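Local coordinates for secretin XcpQ (Pseudomonas aeruginosa, PDB 4E9J), which forms the outer-membrane channel of the type II secretion system, through which elastase LasB and other exoproteins leave the cell, at residues Y70-S75 with A150-D155. Numbering follows the deposited sequence.
Sequences YQLFLS and ALIISD
The N0-N1 interface of the secretin's periplasmic region is built here from a helix and a strand: Ser75 and Leu72 on helix 66-79 of N0 receive Ile152, which projects from strand 150-155 of N1. Helix and strand run nearly parallel, their axes 9.6 Å apart at an angle of 25°. Ile152 makes the contact with both ends of its branched side chain. Its CG1 lies anti to the carbonyl carbon (chi1 -66°), and the extended chain beyond carries CD1 to the helix backbone, where Ile152 CD1 lies 3.9 Å from Leu72 CA. Ile152 CD1 is also 4.2 Å from Gln71 O. The other branch, CG2, packs 3.6 Å from Ser75 CB and lies 4.3 Å from Leu72 CD1. The side chain of Ser75 thus lies against both methyls, with Ser75 OG 3.5 Å from Ile152 CD1. Ser75 is buried, and its hydroxyl, although it touches the two methyls of Ile152, is hydrogen-bonded to His141 NE2 on the adjoining N1 strand 141-145. One turn on, Thr79 OG1 hydrogen-bonds both Ser75 O and Ser154 OG, adding a second polar link between the domains. Leu72 also rests on Thr115 and Val117 of strand 114-119, which pairs with strand 150-155 on one side while strand 141-145 pairs with it on the other. Alternate residues Leu151 and Ile153 point to the opposite face, where helices 125-132 and 157-171 cover them. The N1 sheet is therefore sandwiched between its own two helices and a helix of N0, an alpha/beta layer packing that joins consecutive periplasmic domains.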
ATOM      1  N   TYR A  70      -2.552  11.337  17.526  1.00 30.91           N
ATOM      2  CA  TYR A  70      -1.208  10.818  17.332  1.00 32.42           C
ATOM      3  C   TYR A  70      -1.054  10.209  15.925  1.00 34.04           C
ATOM      4  O   TYR A  70      -0.032  10.438  15.282  1.00 33.98           O
ATOM      5  CB  TYR A  70      -0.843   9.806  18.420  1.00 36.51           C
ATOM      6  CG  TYR A  70       0.646   9.543  18.455  1.00 39.46           C
ATOM      7  CD1 TYR A  70       1.527  10.467  19.014  1.00 41.65           C
ATOM      8  CD2 TYR A  70       1.187   8.416  17.850  1.00 40.97           C
ATOM      9  CE1 TYR A  70       2.909  10.247  19.020  1.00 42.13           C
ATOM     10  CE2 TYR A  70       2.565   8.181  17.861  1.00 42.60           C
ATOM     11  CZ  TYR A  70       3.423   9.111  18.432  1.00 51.15           C
ATOM     12  OH  TYR A  70       4.788   8.926  18.439  1.00 59.21           O
ATOM     13  N   GLN A  71      -2.085   9.501  15.415  1.00 29.55           N
ATOM     14  CA  GLN A  71      -2.049   8.969  14.041  1.00 29.69           C
ATOM     15  C   GLN A  71      -1.954  10.134  13.028  1.00 33.14           C
ATOM     16  O   GLN A  71      -1.178  10.066  12.071  1.00 31.78           O
ATOM     17  CB  GLN A  71      -3.301   8.122  13.716  1.00 31.91           C
ATOM     18  CG  GLN A  71      -3.376   6.775  14.421  1.00 49.38           C
ATOM     19  CD  GLN A  71      -4.696   6.108  14.090  1.00 67.48           C
ATOM     20  OE1 GLN A  71      -4.987   5.801  12.923  1.00 61.91           O
ATOM     21  NE2 GLN A  71      -5.555   5.917  15.084  1.00 55.32           N
ATOM     22  N   LEU A  72      -2.732  11.210  13.248  1.00 28.90           N
ATOM     23  CA  LEU A  72      -2.695  12.388  12.386  1.00 27.43           C
ATOM     24  C   LEU A  72      -1.278  13.026  12.411  1.00 26.87           C
ATOM     25  O   LEU A  72      -0.746  13.379  11.363  1.00 25.50           O
ATOM     26  CB  LEU A  72      -3.773  13.383  12.799  1.00 28.15           C
ATOM     27  CG  LEU A  72      -3.747  14.759  12.137  1.00 32.31           C
ATOM     28  CD1 LEU A  72      -3.938  14.633  10.635  1.00 33.40           C
ATOM     29  CD2 LEU A  72      -4.818  15.663  12.741  1.00 32.95           C
ATOM     30  N   PHE A  73      -0.666  13.118  13.592  1.00 22.76           N
ATOM     31  CA  PHE A  73       0.718  13.604  13.752  1.00 22.84           C
ATOM     32  C   PHE A  73       1.690  12.799  12.890  1.00 29.04           C
ATOM     33  O   PHE A  73       2.487  13.382  12.170  1.00 28.07           O
ATOM     34  CB  PHE A  73       1.136  13.539  15.231  1.00 24.19           C
ATOM     35  CG  PHE A  73       2.621  13.592  15.507  1.00 24.73           C
ATOM     36  CD1 PHE A  73       3.341  14.760  15.298  1.00 27.12           C
ATOM     37  CD2 PHE A  73       3.276  12.509  16.067  1.00 29.02           C
ATOM     38  CE1 PHE A  73       4.697  14.840  15.641  1.00 27.62           C
ATOM     39  CE2 PHE A  73       4.638  12.581  16.382  1.00 32.28           C
ATOM     40  CZ  PHE A  73       5.345  13.742  16.145  1.00 29.29           C
ATOM     41  N   LEU A  74       1.593  11.453  12.932  1.00 30.93           N
ATOM     42  CA  LEU A  74       2.486  10.585  12.131  1.00 30.31           C
ATOM     43  C   LEU A  74       2.290  10.788  10.636  1.00 32.16           C
ATOM     44  O   LEU A  74       3.266  10.785   9.891  1.00 32.74           O
ATOM     45  CB  LEU A  74       2.280   9.118  12.502  1.00 30.99           C
ATOM     46  CG  LEU A  74       2.633   8.710  13.933  1.00 35.35           C
ATOM     47  CD1 LEU A  74       2.398   7.217  14.132  1.00 37.83           C
ATOM     48  CD2 LEU A  74       4.034   9.094  14.288  1.00 37.23           C
ATOM     49  N   SER A  75       1.035  10.996  10.201  1.00 26.63           N
ATOM     50  CA  SER A  75       0.695  11.253   8.812  1.00 26.72           C
ATOM     51  C   SER A  75       1.282  12.576   8.363  1.00 31.72           C
ATOM     52  O   SER A  75       1.778  12.663   7.246  1.00 31.37           O
ATOM     53  CB  SER A  75      -0.818  11.264   8.599  1.00 30.38           C
ATOM     54  OG  SER A  75      -1.291   9.955   8.325  1.00 40.89           O
ATOM     55  N   ALA A 150     -12.306   7.272   9.175  1.00 29.71           N
ATOM     56  CA  ALA A 150     -11.822   8.426   8.467  1.00 29.58           C
ATOM     57  C   ALA A 150     -10.579   8.099   7.663  1.00 31.73           C
ATOM     58  O   ALA A 150      -9.882   7.113   7.925  1.00 31.52           O
ATOM     59  CB  ALA A 150     -11.529   9.553   9.465  1.00 30.70           C
ATOM     60  N   LEU A 151     -10.314   8.947   6.671  1.00 28.33           N
ATOM     61  CA  LEU A 151      -9.141   8.886   5.802  1.00 29.17           C
ATOM     62  C   LEU A 151      -8.299  10.126   6.099  1.00 30.97           C
ATOM     63  O   LEU A 151      -8.871  11.186   6.261  1.00 30.27           O
ATOM     64  CB  LEU A 151      -9.575   8.996   4.324  1.00 29.94           C
ATOM     65  CG  LEU A 151     -10.306   7.818   3.727  1.00 36.84           C
ATOM     66  CD1 LEU A 151     -10.908   8.183   2.378  1.00 36.68           C
ATOM     67  CD2 LEU A 151      -9.384   6.624   3.580  1.00 40.61           C
ATOM     68  N   ILE A 152      -6.980  10.015   6.071  1.00 28.05           N
ATOM     69  CA  ILE A 152      -6.082  11.163   6.169  1.00 28.95           C
ATOM     70  C   ILE A 152      -5.492  11.307   4.781  1.00 32.96           C
ATOM     71  O   ILE A 152      -4.865  10.364   4.321  1.00 32.05           O
ATOM     72  CB  ILE A 152      -4.954  11.018   7.190  1.00 32.08           C
ATOM     73  CG1 ILE A 152      -5.497  10.950   8.604  1.00 31.59           C
ATOM     74  CG2 ILE A 152      -3.969  12.232   7.054  1.00 34.47           C
ATOM     75  CD1 ILE A 152      -4.551  10.328   9.578  1.00 34.26           C
ATOM     76  N   ILE A 153      -5.687  12.463   4.127  1.00 29.04           N
ATOM     77  CA  ILE A 153      -5.130  12.753   2.802  1.00 29.60           C
ATOM     78  C   ILE A 153      -4.225  13.991   2.864  1.00 31.37           C
ATOM     79  O   ILE A 153      -4.638  14.990   3.430  1.00 28.91           O
ATOM     80  CB  ILE A 153      -6.278  13.019   1.787  1.00 33.69           C
ATOM     81  CG1 ILE A 153      -7.282  11.846   1.792  1.00 36.19           C
ATOM     82  CG2 ILE A 153      -5.708  13.321   0.362  1.00 34.59           C
ATOM     83  CD1 ILE A 153      -7.965  11.468   0.405  1.00 48.58           C
ATOM     84  N   SER A 154      -3.070  13.953   2.191  1.00 27.72           N
ATOM     85  CA  SER A 154      -2.199  15.112   2.040  1.00 29.53           C
ATOM     86  C   SER A 154      -2.101  15.506   0.570  1.00 35.71           C
ATOM     87  O   SER A 154      -1.755  14.672  -0.247  1.00 37.55           O
ATOM     88  CB  SER A 154      -0.802  14.873   2.592  1.00 30.29           C
ATOM     89  OG  SER A 154      -0.862  14.645   3.985  1.00 32.77           O
ATOM     90  N   ASP A 155      -2.431  16.764   0.243  1.00 34.58           N
ATOM     91  CA  ASP A 155      -2.396  17.311  -1.123  1.00 34.50           C
ATOM     92  C   ASP A 155      -2.623  18.841  -1.100  1.00 39.61           C
ATOM     93  O   ASP A 155      -2.772  19.418  -0.018  1.00 38.58           O
ATOM     94  CB  ASP A 155      -3.502  16.642  -1.982  1.00 36.57           C
ATOM     95  CG  ASP A 155      -3.159  16.457  -3.444  1.00 46.72           C
ATOM     96  OD1 ASP A 155      -2.339  17.233  -3.958  1.00 46.64           O
ATOM     97  OD2 ASP A 155      -3.821  15.638  -4.107  1.00 55.65           O
TER